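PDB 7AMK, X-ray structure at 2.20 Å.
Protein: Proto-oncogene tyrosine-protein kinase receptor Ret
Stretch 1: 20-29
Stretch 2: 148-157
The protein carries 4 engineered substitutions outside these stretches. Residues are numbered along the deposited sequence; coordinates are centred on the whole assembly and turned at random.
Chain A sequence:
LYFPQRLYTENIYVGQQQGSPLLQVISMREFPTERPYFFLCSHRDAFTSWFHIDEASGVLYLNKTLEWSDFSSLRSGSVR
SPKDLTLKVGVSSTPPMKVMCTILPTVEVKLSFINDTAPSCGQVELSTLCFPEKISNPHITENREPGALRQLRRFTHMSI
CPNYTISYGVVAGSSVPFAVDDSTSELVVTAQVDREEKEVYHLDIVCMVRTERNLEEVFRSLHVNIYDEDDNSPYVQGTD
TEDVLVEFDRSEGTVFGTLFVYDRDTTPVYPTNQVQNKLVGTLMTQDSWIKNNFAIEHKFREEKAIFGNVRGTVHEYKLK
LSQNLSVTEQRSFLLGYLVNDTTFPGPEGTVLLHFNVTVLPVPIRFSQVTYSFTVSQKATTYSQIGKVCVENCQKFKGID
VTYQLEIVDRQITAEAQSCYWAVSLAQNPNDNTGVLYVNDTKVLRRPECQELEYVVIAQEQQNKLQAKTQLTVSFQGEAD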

# COMPACT_ATOMS: atom_id res chain seq x y z
N SER A 20 -21.61 -55.96 -35.09
CA SER A 20 -22.05 -54.70 -35.64
C SER A 20 -21.24 -53.55 -35.04
O SER A 20 -20.88 -53.59 -33.86
CB SER A 20 -23.53 -54.51 -35.39
OG SER A 20 -23.80 -54.35 -34.04
N PRO A 21 -20.94 -52.53 -35.83
CA PRO A 21 -20.12 -51.42 -35.34
C PRO A 21 -20.97 -50.42 -34.58
O PRO A 21 -22.14 -50.19 -34.90
CB PRO A 21 -19.56 -50.80 -36.62
CG PRO A 21 -20.70 -51.01 -37.62
CD PRO A 21 -21.34 -52.35 -37.24
N LEU A 22 -20.36 -49.82 -33.55
CA LEU A 22 -21.01 -48.93 -32.60
C LEU A 22 -20.51 -47.49 -32.70
O LEU A 22 -21.31 -46.55 -32.73
CB LEU A 22 -20.81 -49.43 -31.16
CG LEU A 22 -21.31 -50.85 -30.86
CD1 LEU A 22 -20.98 -51.28 -29.42
CD2 LEU A 22 -22.83 -50.99 -31.12
N LEU A 23 -19.20 -47.32 -32.74
CA LEU A 23 -18.60 -45.99 -32.81
C LEU A 23 -17.10 -46.18 -33.02
O LEU A 23 -16.58 -47.29 -32.92
CB LEU A 23 -18.88 -45.17 -31.54
CG LEU A 23 -18.57 -45.82 -30.18
CD1 LEU A 23 -17.08 -45.76 -29.77
CD2 LEU A 23 -19.45 -45.24 -29.08
N GLN A 24 -16.43 -45.08 -33.32
CA GLN A 24 -15.00 -45.05 -33.59
C GLN A 24 -14.32 -44.05 -32.66
O GLN A 24 -14.63 -42.86 -32.69
CB GLN A 24 -14.73 -44.69 -35.04
CG GLN A 24 -13.25 -44.70 -35.39
CD GLN A 24 -13.00 -44.08 -36.75
OE1 GLN A 24 -13.93 -43.93 -37.53
NE2 GLN A 24 -11.74 -43.70 -37.02
N VAL A 25 -13.44 -44.57 -31.78
CA VAL A 25 -12.61 -43.75 -30.89
C VAL A 25 -11.46 -43.17 -31.70
O VAL A 25 -10.79 -43.90 -32.45
CB VAL A 25 -12.06 -44.60 -29.74
CG1 VAL A 25 -10.99 -43.85 -28.96
CG2 VAL A 25 -13.16 -45.07 -28.83
N ILE A 26 -11.21 -41.87 -31.54
CA ILE A 26 -10.18 -41.16 -32.30
C ILE A 26 -8.98 -40.86 -31.41
O ILE A 26 -9.15 -40.38 -30.28
CB ILE A 26 -10.71 -39.86 -32.92
CG1 ILE A 26 -11.90 -40.15 -33.82
CG2 ILE A 26 -9.58 -39.12 -33.67
CD1 ILE A 26 -11.51 -40.80 -35.10
N SER A 27 -7.78 -41.10 -31.93
CA SER A 27 -6.56 -40.65 -31.27
C SER A 27 -5.78 -39.79 -32.25
O SER A 27 -5.61 -40.16 -33.41
CB SER A 27 -5.69 -41.84 -30.82
OG SER A 27 -4.58 -41.42 -30.03
N MET A 28 -5.32 -38.64 -31.80
CA MET A 28 -4.54 -37.77 -32.67
C MET A 28 -3.05 -37.92 -32.41
O MET A 28 -2.61 -38.02 -31.26
CB MET A 28 -4.99 -36.33 -32.51
CG MET A 28 -6.40 -36.21 -33.05
SD MET A 28 -6.74 -34.59 -33.59
CE MET A 28 -5.70 -34.48 -35.06
N ARG A 29 -2.28 -37.98 -33.50
CA ARG A 29 -0.84 -38.14 -33.41
C ARG A 29 -0.18 -36.82 -33.05
O ARG A 29 -0.48 -35.77 -33.62
CB ARG A 29 -0.28 -38.65 -34.74
CG ARG A 29 -0.82 -40.00 -35.15
CD ARG A 29 -0.78 -40.17 -36.65
NE ARG A 29 -0.58 -41.55 -37.09
CZ ARG A 29 -1.55 -42.42 -37.34
NH1 ARG A 29 -2.82 -42.12 -37.13
NH2 ARG A 29 -1.23 -43.63 -37.81
N ALA A 148 -7.50 -36.72 -38.35
CA ALA A 148 -8.92 -36.93 -38.14
C ALA A 148 -9.27 -36.54 -36.73
O ALA A 148 -8.46 -36.66 -35.80
CB ALA A 148 -9.32 -38.38 -38.40
N LEU A 149 -10.46 -36.06 -36.57
CA LEU A 149 -10.90 -35.49 -35.32
C LEU A 149 -12.15 -36.17 -34.78
O LEU A 149 -12.26 -36.37 -33.57
CB LEU A 149 -11.16 -34.01 -35.53
CG LEU A 149 -11.59 -33.16 -34.37
CD1 LEU A 149 -10.40 -33.10 -33.45
CD2 LEU A 149 -11.92 -31.80 -34.93
N ARG A 150 -13.10 -36.50 -35.64
CA ARG A 150 -14.35 -37.09 -35.19
C ARG A 150 -14.92 -37.90 -36.34
O ARG A 150 -14.96 -37.41 -37.47
CB ARG A 150 -15.35 -36.02 -34.70
CG ARG A 150 -16.80 -36.55 -34.48
CD ARG A 150 -17.70 -35.53 -33.77
NE ARG A 150 -17.01 -35.21 -32.51
CZ ARG A 150 -17.54 -34.59 -31.46
NH1 ARG A 150 -18.79 -34.14 -31.47
NH2 ARG A 150 -16.78 -34.42 -30.37
N GLN A 151 -15.33 -39.13 -36.05
CA GLN A 151 -16.11 -39.95 -36.98
C GLN A 151 -17.54 -39.44 -36.96
O GLN A 151 -18.19 -39.44 -35.91
CB GLN A 151 -16.06 -41.43 -36.58
CG GLN A 151 -16.97 -42.42 -37.39
CD GLN A 151 -16.86 -42.28 -38.92
OE1 GLN A 151 -17.80 -41.88 -39.56
NE2 GLN A 151 -15.70 -42.60 -39.48
N LEU A 152 -18.02 -39.00 -38.13
CA LEU A 152 -19.34 -38.38 -38.24
C LEU A 152 -20.49 -39.38 -38.45
O LEU A 152 -21.63 -39.06 -38.09
CB LEU A 152 -19.33 -37.34 -39.37
CG LEU A 152 -18.55 -36.06 -39.05
CD1 LEU A 152 -18.63 -35.04 -40.18
CD2 LEU A 152 -19.06 -35.47 -37.74
N ARG A 153 -20.25 -40.55 -39.04
CA ARG A 153 -21.33 -41.52 -39.23
C ARG A 153 -21.84 -42.06 -37.90
O ARG A 153 -21.06 -42.45 -37.03
CB ARG A 153 -20.86 -42.71 -40.08
CG ARG A 153 -20.80 -42.46 -41.58
CD ARG A 153 -20.07 -43.59 -42.33
NE ARG A 153 -18.68 -43.74 -41.89
CZ ARG A 153 -17.79 -44.55 -42.47
NH1 ARG A 153 -18.11 -45.27 -43.52
NH2 ARG A 153 -16.55 -44.62 -41.97
N ARG A 154 -23.17 -42.14 -37.76
CA ARG A 154 -23.75 -42.84 -36.61
C ARG A 154 -23.87 -44.31 -37.00
O ARG A 154 -24.82 -44.74 -37.64
CB ARG A 154 -25.08 -42.23 -36.21
CG ARG A 154 -24.97 -40.74 -35.82
CD ARG A 154 -26.08 -40.32 -34.86
NE ARG A 154 -26.19 -41.19 -33.68
CZ ARG A 154 -27.14 -41.05 -32.76
NH1 ARG A 154 -28.07 -40.12 -32.86
NH2 ARG A 154 -27.15 -41.88 -31.71
N PHE A 155 -22.85 -45.10 -36.61
CA PHE A 155 -22.78 -46.50 -37.01
C PHE A 155 -24.07 -47.26 -36.71
O PHE A 155 -24.55 -48.02 -37.56
CB PHE A 155 -21.59 -47.17 -36.31
CG PHE A 155 -20.24 -46.75 -36.86
CD1 PHE A 155 -20.15 -46.10 -38.07
CD2 PHE A 155 -19.07 -47.05 -36.18
CE1 PHE A 155 -18.91 -45.71 -38.58
CE2 PHE A 155 -17.84 -46.69 -36.68
CZ PHE A 155 -17.76 -46.01 -37.88
N THR A 156 -24.66 -47.05 -35.54
CA THR A 156 -25.85 -47.82 -35.16
C THR A 156 -27.04 -47.51 -36.07
O THR A 156 -27.81 -48.41 -36.43
CB THR A 156 -26.20 -47.55 -33.69
OG1 THR A 156 -26.26 -46.14 -33.46
CG2 THR A 156 -25.13 -48.16 -32.76
N HIS A 157 -27.19 -46.26 -36.48
CA HIS A 157 -28.37 -45.86 -37.23
C HIS A 157 -28.28 -46.18 -38.71
O HIS A 157 -29.31 -46.40 -39.36
CB HIS A 157 -28.62 -44.38 -37.01
CG HIS A 157 -29.04 -44.06 -35.61
ND1 HIS A 157 -28.16 -44.05 -34.55
CD2 HIS A 157 -30.26 -43.78 -35.09
CE1 HIS A 157 -28.81 -43.76 -33.44
NE2 HIS A 157 -30.09 -43.59 -33.74
O HOH W 1 -15.34 -40.29 -33.25
O HOH W 2 -6.32 -38.78 -35.76

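What joins the two stretches most directly? One hydrogen bond does: Gln151 NE2 donates to Gln24 OE1 at 3.0 Å. Gln24 reaches it nearly fully extended, with chi1 and chi2 both t, whereas Gln151 bends at chi2 (p). Its other amide atom, Gln151 OE1, accepts from Arg153 N at 2.8 Å and Arg153 NE at 3.1 Å, so the amide is held from within its own stretch while NE2 faces across. A primary amide suits this place because it donates and accepts at once.

How does Phe155 fit? It loses the most area to the other stretch. Its CB points toward the strand, and chi1 in m lays the ring along the backbone of Pro21 to Gln24. Pro21 CB lies 3.8 Å from Phe155 CD2, and the edge of the ring meets Leu22 C.

What fills the other end? Ile26, m at both chi angles, packs its CG2 3.4 Å from Ala148 O. Met28 starts sideways, but its flexible chain (m, t, p) brings SD to 4.0 Å from Leu149 CD1.

Do the backbones bond directly? Water bridges them instead. Water 1 donates to Gln24 O and accepts from Gln151 N; water 2 donates to both Ser27 O and Ala148 O.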